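Flagellar biosynthesis protein FlhA (Bacillus subtilis, PDB 3MIX) takes part in the export of flagellar proteins, its cytosolic domain, described here, probably providing the adaptor that delivers late building blocks to the type III secretion system. Local coordinates at residues A[254-257]-A[258-261]; A[183-186]-A[187-190]; A[66-69]-A[70-74]; A[217-220]-A[221-224]. One frame throughout, in Å; residues are numbered along the deposited sequence.

Contact 1. Residues A[254-257]-A[258-261]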
loop_
_atom_site.group_PDB
_atom_site.type_symbol
_atom_site.label_atom_id
_atom_site.label_comp_id
_atom_site.label_asym_id
_atom_site.label_seq_id
_atom_site.Cartn_x
_atom_site.Cartn_y
_atom_site.Cartn_z
ATOM N N THR A 254 -18.188 -16.568 -6.704
ATOM C CA THR A 254 -18.198 -15.109 -6.795
ATOM C C THR A 254 -16.964 -14.574 -7.510
ATOM O O THR A 254 -15.844 -15.084 -7.316
ATOM C CB THR A 254 -18.308 -14.421 -5.391
ATOM O OG1 THR A 254 -18.307 -13.010 -5.571
ATOM C CG2 THR A 254 -17.134 -14.767 -4.477
ATOM N N THR A 255 -17.166 -13.538 -8.325
ATOM C CA THR A 255 -16.048 -12.808 -8.921
ATOM C C THR A 255 -15.890 -11.430 -8.298
ATOM O O THR A 255 -15.048 -10.627 -8.742
ATOM C CB THR A 255 -16.162 -12.683 -10.460
ATOM O OG1 THR A 255 -17.292 -11.860 -10.787
ATOM C CG2 THR A 255 -16.314 -14.055 -11.118
ATOM N N ASP A 256 -16.673 -11.168 -7.253
ATOM C CA ASP A 256 -16.595 -9.907 -6.524
ATOM C C ASP A 256 -15.273 -9.789 -5.754
ATOM O O ASP A 256 -15.032 -10.530 -4.801
ATOM C CB ASP A 256 -17.776 -9.782 -5.560
ATOM C CG ASP A 256 -17.799 -8.438 -4.831
ATOM O OD1 ASP A 256 -16.733 -7.929 -4.455
ATOM O OD2 ASP A 256 -18.894 -7.883 -4.621
ATOM N N SER A 257 -14.445 -8.829 -6.150
ATOM C CA SER A 257 -13.104 -8.713 -5.611
ATOM C C SER A 257 -13.107 -8.254 -4.167
ATOM O O SER A 257 -12.221 -8.600 -3.426
ATOM C CB SER A 257 -12.230 -7.807 -6.470
ATOM O OG SER A 257 -12.546 -6.447 -6.204
ATOM N N ASP A 258 -14.099 -7.478 -3.757
ATOM C CA ASP A 258 -14.248 -7.195 -2.326
ATOM C C ASP A 258 -14.421 -8.478 -1.481
ATOM O O ASP A 258 -13.740 -8.650 -0.481
ATOM C CB ASP A 258 -15.405 -6.211 -2.091
ATOM C CG ASP A 258 -15.074 -4.792 -2.589
ATOM O OD1 ASP A 258 -13.924 -4.327 -2.389
ATOM O OD2 ASP A 258 -15.964 -4.146 -3.188
ATOM N N LEU A 259 -15.326 -9.370 -1.894
ATOM C CA LEU A 259 -15.554 -10.624 -1.158
ATOM C C LEU A 259 -14.376 -11.604 -1.273
ATOM O O LEU A 259 -13.991 -12.245 -0.281
ATOM C CB LEU A 259 -16.863 -11.297 -1.590
ATOM C CG LEU A 259 -18.149 -10.603 -1.104
ATOM C CD1 LEU A 259 -19.361 -11.197 -1.781
ATOM C CD2 LEU A 259 -18.308 -10.660 0.438
ATOM N N LEU A 260 -13.797 -11.703 -2.472
ATOM C CA LEU A 260 -12.648 -12.566 -2.661
ATOM C C LEU A 260 -11.511 -12.163 -1.741
ATOM O O LEU A 260 -10.777 -13.041 -1.255
ATOM C CB LEU A 260 -12.192 -12.630 -4.129
ATOM C CG LEU A 260 -13.169 -13.400 -5.057
ATOM C CD1 LEU A 260 -12.764 -13.230 -6.527
ATOM C CD2 LEU A 260 -13.304 -14.884 -4.708
ATOM N N THR A 261 -11.381 -10.856 -1.469
ATOM C CA THR A 261 -10.317 -10.435 -0.597
ATOM C C THR A 261 -10.567 -10.694 0.885
ATOM O O THR A 261 -9.616 -11.037 1.599
ATOM C CB THR A 261 -9.558 -9.074 -0.979
ATOM O OG1 THR A 261 -9.561 -8.126 0.102
ATOM C CG2 THR A 261 -9.922 -8.506 -2.301
#

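Contact 2. Residues A[183-186]-A[187-190]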
loop_
_atom_site.group_PDB
_atom_site.type_symbol
_atom_site.label_atom_id
_atom_site.label_comp_id
_atom_site.label_asym_id
_atom_site.label_seq_id
_atom_site.Cartn_x
_atom_site.Cartn_y
_atom_site.Cartn_z
ATOM N N LYS A 183 5.706 2.189 -0.340
ATOM C CA LYS A 183 4.924 1.352 0.575
ATOM C C LYS A 183 3.533 1.937 0.777
ATOM O O LYS A 183 2.557 1.204 0.764
ATOM C CB LYS A 183 5.641 1.173 1.918
ATOM C CG LYS A 183 6.735 0.106 1.862
ATOM C CD LYS A 183 7.648 0.167 3.068
ATOM C CE LYS A 183 6.903 -0.177 4.338
ATOM N NZ LYS A 183 7.811 -0.141 5.526
ATOM N N GLN A 184 3.450 3.256 0.902
ATOM C CA GLN A 184 2.168 3.904 1.101
ATOM C C GLN A 184 1.282 3.785 -0.152
ATOM O O GLN A 184 0.054 3.865 -0.051
ATOM C CB GLN A 184 2.376 5.375 1.486
ATOM C CG GLN A 184 1.087 6.182 1.741
ATOM C CD GLN A 184 1.328 7.673 2.011
ATOM O OE1 GLN A 184 0.406 8.493 1.898
ATOM N NE2 GLN A 184 2.569 8.032 2.365
ATOM N N HIS A 185 1.912 3.618 -1.326
ATOM C CA HIS A 185 1.195 3.617 -2.595
ATOM C C HIS A 185 1.311 2.299 -3.363
ATOM O O HIS A 185 0.950 2.251 -4.537
ATOM C CB HIS A 185 1.659 4.803 -3.470
ATOM C CG HIS A 185 1.326 6.145 -2.884
ATOM N ND1 HIS A 185 0.083 6.728 -3.015
ATOM C CD2 HIS A 185 2.061 7.000 -2.123
ATOM C CE1 HIS A 185 0.067 7.884 -2.373
ATOM N NE2 HIS A 185 1.256 8.073 -1.827
ATOM N N ALA A 186 1.793 1.235 -2.696
ATOM C CA ALA A 186 2.049 -0.076 -3.342
ATOM C C ALA A 186 0.848 -0.597 -4.080
ATOM O O ALA A 186 0.978 -1.247 -5.126
ATOM C CB ALA A 186 2.522 -1.136 -2.297
ATOM N N HIS A 187 -0.332 -0.325 -3.532
ATOM C CA HIS A 187 -1.560 -0.833 -4.103
ATOM C C HIS A 187 -1.849 -0.174 -5.445
ATOM O O HIS A 187 -2.559 -0.752 -6.265
ATOM C CB HIS A 187 -2.716 -0.614 -3.126
ATOM C CG HIS A 187 -3.008 0.830 -2.836
ATOM N ND1 HIS A 187 -2.311 1.560 -1.893
ATOM C CD2 HIS A 187 -3.939 1.665 -3.342
ATOM C CE1 HIS A 187 -2.805 2.783 -1.832
ATOM N NE2 HIS A 187 -3.779 2.878 -2.719
ATOM N N GLU A 188 -1.292 1.027 -5.664
ATOM C CA GLU A 188 -1.396 1.716 -6.944
ATOM C C GLU A 188 -0.436 1.147 -7.975
ATOM O O GLU A 188 -0.589 1.431 -9.145
ATOM C CB GLU A 188 -1.088 3.215 -6.784
ATOM C CG GLU A 188 -2.223 4.031 -6.163
ATOM C CD GLU A 188 -1.758 5.406 -5.766
ATOM O OE1 GLU A 188 -1.009 6.025 -6.554
ATOM O OE2 GLU A 188 -2.114 5.875 -4.658
ATOM N N LEU A 189 0.561 0.367 -7.539
ATOM C CA LEU A 189 1.619 -0.142 -8.437
ATOM C C LEU A 189 1.494 -1.614 -8.841
ATOM O O LEU A 189 2.228 -2.090 -9.708
ATOM C CB LEU A 189 3.008 0.114 -7.818
ATOM C CG LEU A 189 3.506 1.567 -7.774
ATOM C CD1 LEU A 189 4.676 1.718 -6.738
ATOM C CD2 LEU A 189 3.960 2.036 -9.155
ATOM N N ILE A 190 0.580 -2.354 -8.221
ATOM C CA ILE A 190 0.320 -3.723 -8.679
ATOM C C ILE A 190 -0.594 -3.652 -9.931
ATOM O O ILE A 190 -1.780 -3.968 -9.871
ATOM C CB ILE A 190 -0.237 -4.628 -7.527
ATOM C CG1 ILE A 190 -0.489 -6.074 -7.989
ATOM C CG2 ILE A 190 -1.537 -4.068 -6.974
ATOM C CD1 ILE A 190 0.721 -6.927 -8.144
HETATM O O HOH W 1 -0.548 0.005 0.135
#

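Contact 3. Residues A[66-69]-A[70-74]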
loop_
_atom_site.group_PDB
_atom_site.type_symbol
_atom_site.label_atom_id
_atom_site.label_comp_id
_atom_site.label_asym_id
_atom_site.label_seq_id
_atom_site.Cartn_x
_atom_site.Cartn_y
_atom_site.Cartn_z
ATOM N N GLY A 66 30.515 8.810 -9.321
ATOM C CA GLY A 66 29.973 8.230 -8.093
ATOM C C GLY A 66 28.481 8.503 -8.039
ATOM O O GLY A 66 27.863 8.855 -9.054
ATOM N N GLY A 67 27.879 8.370 -6.869
ATOM C CA GLY A 67 26.456 8.662 -6.774
ATOM C C GLY A 67 25.652 7.392 -6.876
ATOM O O GLY A 67 25.714 6.652 -7.864
ATOM N N ASP A 68 24.857 7.183 -5.841
ATOM C CA ASP A 68 24.376 5.876 -5.474
ATOM C C ASP A 68 22.981 5.489 -5.984
ATOM O O ASP A 68 22.576 4.348 -5.811
ATOM C CB ASP A 68 24.423 5.774 -3.950
ATOM C CG ASP A 68 25.501 4.851 -3.474
ATOM O OD1 ASP A 68 25.832 3.920 -4.242
ATOM O OD2 ASP A 68 26.013 5.041 -2.343
ATOM N N LEU A 69 22.283 6.418 -6.634
ATOM C CA LEU A 69 20.827 6.303 -6.861
ATOM C C LEU A 69 20.327 5.002 -7.515
ATOM O O LEU A 69 19.444 4.348 -6.970
ATOM C CB LEU A 69 20.276 7.527 -7.606
ATOM C CG LEU A 69 18.749 7.678 -7.605
ATOM C CD1 LEU A 69 18.195 7.783 -6.180
ATOM C CD2 LEU A 69 18.340 8.889 -8.437
ATOM N N LEU A 70 20.902 4.656 -8.670
ATOM C CA LEU A 70 20.569 3.436 -9.406
ATOM C C LEU A 70 20.701 2.175 -8.555
ATOM O O LEU A 70 19.761 1.374 -8.480
ATOM C CB LEU A 70 21.429 3.319 -10.671
ATOM C CG LEU A 70 20.862 3.668 -12.061
ATOM C CD1 LEU A 70 19.431 4.212 -12.062
ATOM C CD2 LEU A 70 21.797 4.606 -12.845
ATOM N N ASP A 71 21.860 2.019 -7.915
ATOM C CA ASP A 71 22.105 0.902 -7.015
ATOM C C ASP A 71 21.157 0.974 -5.835
ATOM O O ASP A 71 20.694 -0.055 -5.364
ATOM C CB ASP A 71 23.577 0.852 -6.537
ATOM C CG ASP A 71 24.526 0.294 -7.599
ATOM O OD1 ASP A 71 24.054 -0.418 -8.516
ATOM O OD2 ASP A 71 25.749 0.555 -7.521
ATOM N N ARG A 72 20.855 2.179 -5.361
ATOM C CA ARG A 72 19.900 2.300 -4.257
ATOM C C ARG A 72 18.469 1.865 -4.637
ATOM O O ARG A 72 17.754 1.296 -3.821
ATOM C CB ARG A 72 19.920 3.697 -3.650
ATOM C CG ARG A 72 21.226 3.964 -2.909
ATOM C CD ARG A 72 21.261 5.310 -2.184
ATOM N NE ARG A 72 22.227 5.253 -1.080
ATOM C CZ ARG A 72 22.052 4.521 0.020
ATOM N NH1 ARG A 72 20.947 3.796 0.169
ATOM N NH2 ARG A 72 22.976 4.503 0.963
ATOM N N ILE A 73 18.080 2.125 -5.884
ATOM C CA ILE A 73 16.768 1.745 -6.365
ATOM C C ILE A 73 16.651 0.219 -6.484
ATOM O O ILE A 73 15.628 -0.363 -6.114
ATOM C CB ILE A 73 16.418 2.489 -7.674
ATOM C CG1 ILE A 73 16.147 3.957 -7.338
ATOM C CG2 ILE A 73 15.210 1.853 -8.340
ATOM C CD1 ILE A 73 16.062 4.871 -8.523
ATOM N N VAL A 74 17.725 -0.403 -6.969
ATOM C CA VAL A 74 17.844 -1.856 -7.042
ATOM C C VAL A 74 17.620 -2.521 -5.672
ATOM O O VAL A 74 16.855 -3.480 -5.544
ATOM C CB VAL A 74 19.205 -2.258 -7.666
ATOM C CG1 VAL A 74 19.520 -3.733 -7.427
ATOM C CG2 VAL A 74 19.209 -1.924 -9.176
#

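Contact 4. Residues A[217-220]-A[221-224]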
loop_
_atom_site.group_PDB
_atom_site.type_symbol
_atom_site.label_atom_id
_atom_site.label_comp_id
_atom_site.label_asym_id
_atom_site.label_seq_id
_atom_site.Cartn_x
_atom_site.Cartn_y
_atom_site.Cartn_z
ATOM N N PRO A 217 -12.586 -18.952 -13.615
ATOM C CA PRO A 217 -13.608 -17.879 -13.560
ATOM C C PRO A 217 -13.081 -16.460 -13.466
ATOM O O PRO A 217 -13.832 -15.510 -13.727
ATOM C CB PRO A 217 -14.386 -18.214 -12.284
ATOM C CG PRO A 217 -13.393 -18.920 -11.427
ATOM C CD PRO A 217 -12.474 -19.671 -12.335
ATOM N N LEU A 218 -11.804 -16.310 -13.113
ATOM C CA LEU A 218 -11.259 -15.002 -12.798
ATOM C C LEU A 218 -10.334 -14.455 -13.877
ATOM O O LEU A 218 -9.375 -15.117 -14.272
ATOM C CB LEU A 218 -10.535 -15.048 -11.442
ATOM C CG LEU A 218 -11.393 -15.422 -10.225
ATOM C CD1 LEU A 218 -10.577 -15.299 -8.907
ATOM C CD2 LEU A 218 -12.662 -14.570 -10.133
ATOM N N SER A 219 -10.609 -13.238 -14.342
ATOM C CA SER A 219 -9.705 -12.570 -15.280
ATOM C C SER A 219 -8.438 -12.104 -14.574
ATOM O O SER A 219 -8.413 -11.959 -13.342
ATOM C CB SER A 219 -10.412 -11.360 -15.909
ATOM O OG SER A 219 -10.642 -10.375 -14.895
ATOM N N VAL A 220 -7.388 -11.810 -15.341
ATOM C CA VAL A 220 -6.212 -11.158 -14.751
ATOM C C VAL A 220 -6.630 -9.909 -13.950
ATOM O O VAL A 220 -6.115 -9.655 -12.847
ATOM C CB VAL A 220 -5.150 -10.804 -15.827
ATOM C CG1 VAL A 220 -3.995 -9.986 -15.207
ATOM C CG2 VAL A 220 -4.633 -12.115 -16.526
ATOM N N GLY A 221 -7.588 -9.155 -14.500
ATOM C CA GLY A 221 -8.063 -7.901 -13.895
ATOM C C GLY A 221 -8.715 -8.110 -12.541
ATOM O O GLY A 221 -8.494 -7.343 -11.616
ATOM N N ASP A 222 -9.492 -9.178 -12.418
ATOM C CA ASP A 222 -10.076 -9.567 -11.143
ATOM C C ASP A 222 -9.001 -9.877 -10.081
ATOM O O ASP A 222 -9.099 -9.456 -8.935
ATOM C CB ASP A 222 -10.981 -10.795 -11.333
ATOM C CG ASP A 222 -12.167 -10.517 -12.208
ATOM O OD1 ASP A 222 -12.490 -9.333 -12.407
ATOM O OD2 ASP A 222 -12.777 -11.475 -12.737
ATOM N N ILE A 223 -7.982 -10.628 -10.470
ATOM C CA ILE A 223 -6.890 -10.994 -9.565
ATOM C C ILE A 223 -6.111 -9.764 -9.120
ATOM O O ILE A 223 -5.807 -9.605 -7.930
ATOM C CB ILE A 223 -5.942 -12.026 -10.235
ATOM C CG1 ILE A 223 -6.714 -13.305 -10.585
ATOM C CG2 ILE A 223 -4.684 -12.270 -9.407
ATOM C CD1 ILE A 223 -5.869 -14.257 -11.421
ATOM N N GLN A 224 -5.782 -8.914 -10.090
ATOM C CA GLN A 224 -5.147 -7.625 -9.869
ATOM C C GLN A 224 -5.819 -6.794 -8.763
ATOM O O GLN A 224 -5.128 -6.255 -7.901
ATOM C CB GLN A 224 -5.140 -6.814 -11.207
ATOM C CG GLN A 224 -4.599 -5.388 -11.105
ATOM C CD GLN A 224 -4.519 -4.711 -12.486
ATOM O OE1 GLN A 224 -4.437 -5.409 -13.519
ATOM N NE2 GLN A 224 -4.569 -3.349 -12.520
HETATM O O HOH W 2 -14.171 -12.867 -14.474
#

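Contact 1. Residues A[254-257]-A[258-261]
An aspartate N-cap opens helix 257-267 here, where the loop following helix 240-250 turns into the helix and the residues in contact lie only a few positions apart in sequence. Asp256 carries the cap. Its CG stands anti to the backbone N (chi1 -176°), which carries OD1 forward over the first turn, where the backbone N-H groups have no carbonyl of a preceding turn to bind. OD1 accepts from Leu259 N at 3.3 Å, the donor arriving from above the carboxylate plane, and also takes a weak, strongly bent bond from Asp258 N at 2.8 Å. The carbonyl of the same residue begins the regular helical pattern, Leu260 N reaching Asp256 O at 2.9 Å almost in line with the C=O bond. Just before the cap, Thr254 OG1 accepts from Asp256 N at 3.0 Å, an ST turn by which the loop enters the cap; a threonine suits the place because its methyl can serve as well. That methyl, CG2, lies 3.8 Å from Leu260 CD2. Leu260 is buried, and beyond this contact it packs on Val226 of helix 220-232 and on Leu247 and Tyr250 of helix 240-250. Asp258 turns its carboxylate to Lys229, with which it forms a salt bridge. Two acidic side chains thus stand at the helix start, OD1 of Asp256 being 4.1 Å from OD2 of Asp258; the amide donors and the lysine probably offset their mutual repulsion, and negative charge here would suit the positive end of the helix dipole.

Contact 2. Residues A[183-186]-A[187-190]
From His185 the backbone runs through the last, weakly bonded turn of helix 170-189, where the N-H groups of His187 and Glu188 lack bonds to the turn before and the chain kinks. Glu188 N turns instead to His185 O at 2.8 Å, and Leu189 N reaches Ala186 O at 2.9 Å, both donors standing well above the carbonyl planes; Ala186 O also takes a weak bond from Ile190 N. A side-chain bond spans the same kink. His185 ND1 donates to Glu188 OE2 at 2.9 Å in a nearly straight line (170°), with the oxygen at the imidazole edge, in its plane, and the N-H arriving from above the carboxylate plane. The two side chains run alongside in the same direction, both having CG anti to the carbonyl carbon (chi1 -65° and -77°), while ring and carboxylate are turned steeply against each other. An alanine in place of Glu188 would remove the carboxylate and is likely to leave His185 ND1 without its acceptor and the ring freer to turn. His187 sends its ring back along the helix: CE1 comes 3.5 Å from Gln184 O, and ND1 hydrogen-bonds a water that is also weakly held by Lys183 O. Ala186, small and buried, fits against Leu86, as does Leu189. Carbonyls accepting from three residues on are what a helix C-terminus shows as it tightens into 3-10-like turns.

Contact 3. Residues A[66-69]-A[70-74]
Asp68 and Arg72 meet across the first turn of helix 69-84 as an i to i+4 pair at a helix N-terminus, after the loop from helix 58-62. The loop arrives through Gly67, whose positive phi and extended psi would jam a side chain against the preceding carbonyl, so glycine suits the place. Arg72 puts CG anti to its own carbonyl carbon (chi1 -69°), and stretching out as far as NE lays the chain over Asp68. Its methylenes do most of the touching: CG sits 3.2 Å from Asp68 O, and CD lies 3.7 Å from Asp68 CB. With chi1 of -109°, Asp68 sits off the usual staggered positions, and its CB rather than its carboxylate is what the arginine lies over. The charged ends match less closely: carboxylate and guanidinium stand almost perpendicular, and Asp68 OD2 is 4.0 Å from Arg72 NE, a long salt bridge. NE, covered here, has no hydrogen-bond partner in the model, whereas NH1 makes a weak bond to Ser175 of helix 170-189. On the buried side, Leu69 holds CG anti to its backbone N (chi1 -166°), where it meets the end of Ile73 obliquely. The branched isoleucine suits this place, packing also on Val91 and Ile93. Arg72 N donates to Asp68 O at 2.8 Å and Ile73 N to Leu69 O at 2.8 Å. Ile73 CD1 rests 4.0 Å from Leu69 CG.

Contact 4. Residues A[217-220]-A[221-224]
Ser219 and Asp222 exchange hydrogen bonds in a capping box at the start of helix 220-232. Ser219 OG accepts from Asp222 N at 3.0 Å, and in return Ser219 N donates to Asp222 OD2 at 3.2 Å, meeting that oxygen from above the carboxylate plane. The serine hydroxyl stands between its own backbone N and carbonyl carbon (chi1 67°), which brings OG over the helix mouth; a short side chain whose oxygen can turn back to an amide N-H suits an N-cap. Asp222, with CG anti to its carbonyl carbon (chi1 -64°), folds its carboxylate back over the serine. The close part of the contact is this box and the backbone beneath it, where Ile223 N reaches Ser219 O at 3.2 Å and Gln224 N reaches Val220 O at 2.9 Å, both nearly straight. The apolar pair within the contact is looser, Leu218 CB lying 4.3 Å from Ile223 CG1, and both residues also pack on other helices. On the watery side, a water donates to Asp222 OD2 at 2.6 Å and to Pro217 O at 2.8 Å, bridging the cap to the loop. An alanine in place of Asp222 would remove the carboxylate and is likely to leave Ser219 N without its acceptor and the water with one anchor fewer, undoing the box. Below the cap, Leu218 and Ile223 both lean on Val213 of helix 207-213; on helix 240-250 Leu218 meets Leu247 and Ile223 meets Phe244, while Ile223 also touches Ile199 and Val220 touches Arg192, both of helix 192-205, so that the helix start is wedged among three other helices.

Along the chain the order is contact 3, contact 2, contact 4, contact 1. Three mark helix starts, of helices 69-84, 220-232 and 257-267, and contact 2 the end of helix 170-189. Contacts 1 and 4 are neighbours, their centres about 10 Å apart, with Leu218 packing against both Thr255 and Leu260, so two capped helix starts share apolar packing. Contact 2 lies near the middle of the chain, about 4 Å from its centre, and reaches contact 4 where Ile190 O meets Gln224 CG. Contact 3 is remote, its centre about 40 Å from that of contact 1, yet Arg72 touches helix 170-189, which so runs from near contact 3 to the middle of the chain.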